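Local coordinates for gamma-D-glutamyl-L-lysine dipeptidyl-peptidase (Bacillus cereus ATCC 10987, PDB 3H41), which probably cleaves the gamma-D-glutamyl-L-lysine bond of murein peptides, releasing the dipeptide L-Ala-gamma-D-Glu during peptidoglycan degradation, at residues A[70-75]-A[103-108]. Residues are numbered along the deposited sequence; the frame is centred on the assembly and turned at random.
Sequences VTVVDK and KQLTYN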
ATOM      1  N   VAL A  70       2.410 -11.635   8.063  1.00 13.41           N
ATOM      2  CA  VAL A  70       1.607 -11.183   9.161  1.00 15.30           C
ATOM      3  C   VAL A  70       1.821 -12.125  10.365  1.00 18.17           C
ATOM      4  O   VAL A  70       2.205 -13.288  10.186  1.00 18.14           O
ATOM      5  CB  VAL A  70       0.072 -11.137   8.813  1.00 15.77           C
ATOM      6  CG1 VAL A  70      -0.187 -10.311   7.506  1.00 11.65           C
ATOM      7  CG2 VAL A  70      -0.548 -12.534   8.737  1.00 14.85           C
ATOM      8  N   THR A  71       1.542 -11.602  11.560  1.00 17.00           N
ATOM      9  CA  THR A  71       1.415 -12.422  12.762  1.00 15.36           C
ATOM     10  C   THR A  71      -0.073 -12.592  13.087  1.00 15.36           C
ATOM     11  O   THR A  71      -0.770 -11.594  13.266  1.00 18.04           O
ATOM     12  CB  THR A  71       2.139 -11.778  13.968  1.00 14.60           C
ATOM     13  OG1 THR A  71       3.519 -11.539  13.636  1.00 17.57           O
ATOM     14  CG2 THR A  71       1.974 -12.683  15.300  1.00 14.57           C
ATOM     15  N   VAL A  72      -0.552 -13.832  13.145  1.00 17.62           N
ATOM     16  CA  VAL A  72      -1.948 -14.108  13.489  1.00 16.33           C
ATOM     17  C   VAL A  72      -2.063 -14.090  15.012  1.00 19.75           C
ATOM     18  O   VAL A  72      -1.354 -14.853  15.705  1.00 17.94           O
ATOM     19  CB  VAL A  72      -2.481 -15.426  12.875  1.00 15.92           C
ATOM     20  CG1 VAL A  72      -3.969 -15.599  13.157  1.00 13.73           C
ATOM     21  CG2 VAL A  72      -2.206 -15.495  11.372  1.00 14.02           C
ATOM     22  N   VAL A  73      -2.914 -13.199  15.531  1.00 18.27           N
ATOM     23  CA  VAL A  73      -3.068 -13.013  16.984  1.00 20.80           C
ATOM     24  C   VAL A  73      -4.428 -13.400  17.600  1.00 23.43           C
ATOM     25  O   VAL A  73      -4.527 -13.552  18.820  1.00 24.88           O
ATOM     26  CB  VAL A  73      -2.715 -11.555  17.399  1.00 23.23           C
ATOM     27  CG1 VAL A  73      -1.224 -11.223  17.060  1.00 19.25           C
ATOM     28  CG2 VAL A  73      -3.672 -10.552  16.774  1.00 23.76           C
ATOM     29  N   ASP A  74      -5.476 -13.548  16.788  1.00 20.83           N
ATOM     30  CA  ASP A  74      -6.808 -13.905  17.305  1.00 20.89           C
ATOM     31  C   ASP A  74      -7.589 -14.489  16.165  1.00 21.96           C
ATOM     32  O   ASP A  74      -7.198 -14.306  14.997  1.00 20.02           O
ATOM     33  CB  ASP A  74      -7.525 -12.669  17.873  1.00 20.41           C
ATOM     34  CG  ASP A  74      -8.607 -13.012  18.917  1.00 30.11           C
ATOM     35  OD1 ASP A  74      -8.964 -14.201  19.097  1.00 28.02           O
ATOM     36  OD2 ASP A  74      -9.096 -12.063  19.558  1.00 34.11           O
ATOM     37  N   LYS A  75      -8.659 -15.220  16.484  1.00 20.17           N
ATOM     38  CA  LYS A  75      -9.524 -15.842  15.487  1.00 18.71           C
ATOM     39  C   LYS A  75     -10.949 -15.855  16.007  1.00 20.70           C
ATOM     40  O   LYS A  75     -11.186 -16.284  17.131  1.00 21.33           O
ATOM     41  CB  LYS A  75      -9.097 -17.283  15.157  1.00 19.25           C
ATOM     42  CG  LYS A  75     -10.070 -18.048  14.257  1.00 25.32           C
ATOM     43  CD  LYS A  75      -9.461 -19.351  13.721  1.00 28.84           C
ATOM     44  CE  LYS A  75     -10.492 -20.223  13.026  1.00 33.34           C
ATOM     45  NZ  LYS A  75      -9.849 -21.182  12.085  1.00 36.91           N
ATOM     46  N   LYS A 103      -9.218 -17.248   5.004  1.00 14.03           N
ATOM     47  CA  LYS A 103      -9.030 -17.830   3.694  1.00 18.68           C
ATOM     48  C   LYS A 103      -8.169 -17.012   2.749  1.00 18.15           C
ATOM     49  O   LYS A 103      -7.808 -17.519   1.683  1.00 15.22           O
ATOM     50  CB  LYS A 103     -10.369 -18.122   3.011  1.00 16.42           C
ATOM     51  CG  LYS A 103     -11.231 -16.901   2.695  1.00 28.62           C
ATOM     52  CD  LYS A 103     -12.606 -17.348   2.215  1.00 38.15           C
ATOM     53  CE  LYS A 103     -13.473 -16.197   1.768  1.00 39.23           C
ATOM     54  NZ  LYS A 103     -14.848 -16.663   1.355  1.00 39.75           N
ATOM     55  N   GLN A 104      -7.830 -15.787   3.158  1.00 14.33           N
ATOM     56  CA  GLN A 104      -6.917 -14.939   2.401  1.00 15.53           C
ATOM     57  C   GLN A 104      -5.459 -15.051   2.847  1.00 14.61           C
ATOM     58  O   GLN A 104      -4.616 -14.296   2.360  1.00 15.48           O
ATOM     59  CB  GLN A 104      -7.382 -13.478   2.475  1.00 11.53           C
ATOM     60  CG  GLN A 104      -8.652 -13.233   1.660  1.00 11.35           C
ATOM     61  CD  GLN A 104      -8.996 -11.756   1.623  1.00 10.76           C
ATOM     62  OE1 GLN A 104      -8.692 -11.035   2.566  1.00 15.24           O
ATOM     63  NE2 GLN A 104      -9.623 -11.308   0.536  1.00  9.99           N
ATOM     64  N   LEU A 105      -5.179 -15.992   3.758  1.00 15.07           N
ATOM     65  CA  LEU A 105      -3.827 -16.224   4.300  1.00 13.17           C
ATOM     66  C   LEU A 105      -3.361 -17.593   3.826  1.00 15.50           C
ATOM     67  O   LEU A 105      -4.172 -18.471   3.522  1.00 15.03           O
ATOM     68  CB  LEU A 105      -3.831 -16.214   5.829  1.00 15.75           C
ATOM     69  CG  LEU A 105      -4.075 -14.890   6.518  1.00 17.65           C
ATOM     70  CD1 LEU A 105      -4.076 -15.111   8.032  1.00 19.63           C
ATOM     71  CD2 LEU A 105      -3.034 -13.826   6.104  1.00 15.27           C
ATOM     72  N   THR A 106      -2.043 -17.772   3.748  1.00 17.30           N
ATOM     73  CA  THR A 106      -1.507 -19.082   3.479  1.00 18.88           C
ATOM     74  C   THR A 106      -0.196 -19.246   4.255  1.00 18.59           C
ATOM     75  O   THR A 106       0.301 -18.309   4.922  1.00 15.52           O
ATOM     76  CB  THR A 106      -1.298 -19.302   1.963  1.00 18.91           C
ATOM     77  OG1 THR A 106      -0.978 -20.678   1.730  1.00 28.47           O
ATOM     78  CG2 THR A 106      -0.217 -18.414   1.414  1.00 22.55           C
ATOM     79  N   TYR A 107       0.351 -20.457   4.197  1.00 19.70           N
ATOM     80  CA  TYR A 107       1.708 -20.692   4.709  1.00 18.57           C
ATOM     81  C   TYR A 107       2.341 -21.770   3.847  1.00 18.80           C
ATOM     82  O   TYR A 107       1.748 -22.820   3.655  1.00 21.12           O
ATOM     83  CB  TYR A 107       1.704 -21.155   6.173  1.00 17.45           C
ATOM     84  CG  TYR A 107       3.126 -21.295   6.730  1.00 15.77           C
ATOM     85  CD1 TYR A 107       3.864 -22.471   6.532  1.00 26.37           C
ATOM     86  CD2 TYR A 107       3.755 -20.233   7.349  1.00 23.42           C
ATOM     87  CE1 TYR A 107       5.169 -22.596   7.013  1.00 20.63           C
ATOM     88  CE2 TYR A 107       5.061 -20.337   7.820  1.00 23.15           C
ATOM     89  CZ  TYR A 107       5.759 -21.517   7.643  1.00 28.05           C
ATOM     90  OH  TYR A 107       7.056 -21.619   8.102  1.00 26.96           O
ATOM     91  N   ASN A 108       3.510 -21.492   3.299  1.00 18.06           N
ATOM     92  CA  ASN A 108       4.280 -22.491   2.568  1.00 21.09           C
ATOM     93  C   ASN A 108       5.723 -22.398   3.057  1.00 20.46           C
ATOM     94  O   ASN A 108       6.313 -21.313   3.082  1.00 20.28           O
ATOM     95  CB  ASN A 108       4.165 -22.230   1.071  1.00 18.22           C
ATOM     96  CG  ASN A 108       4.973 -23.195   0.244  1.00 17.04           C
ATOM     97  OD1 ASN A 108       6.110 -22.898  -0.085  1.00 24.94           O
ATOM     98  ND2 ASN A 108       4.375 -24.304  -0.160  1.00 24.30           N
TER
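L105 bridges to V70 and V72 inside the N-terminal bacterial SH3 domain of the peptidase, where strands 69-76 and 105-106 belong to one antiparallel sheet with strand 8-11 inserted between them. The contact is purely apolar and buries only 97 Å² in total; no hydrogen bond joins the two segments, and the CA atoms of V70 and L105 stay 8.9 Å apart.

The leucine divides its fork between the two valines. Its CD2 lies 3.8 Å from CG2 of V70, the two side chains meeting at a slant, whereas CD1 meets V72 tip to tip. In V72 the torsion (chi1 -175°) sets CG1 anti to the backbone N and leaves CG2 beside that nitrogen, the branch that reaches the leucine. I11 from the intervening strand, V80 and M100 also pack on L105, so the contact is one part of a larger apolar cluster. V70 is buried and also touches V82; its side chain lies about 9 Å from that of the substrate-binding Y96.

Polar contacts lie at the margins. The NZ of K75 forms a salt bridge with E102, just ahead of K103. V73 and D74 both pair with K81 in a classic beta bulge, and there the backbone N of K75 donates to OD1 of D74 at 2.8 Å, meeting the anti side of the carboxylate 32° out of its plane.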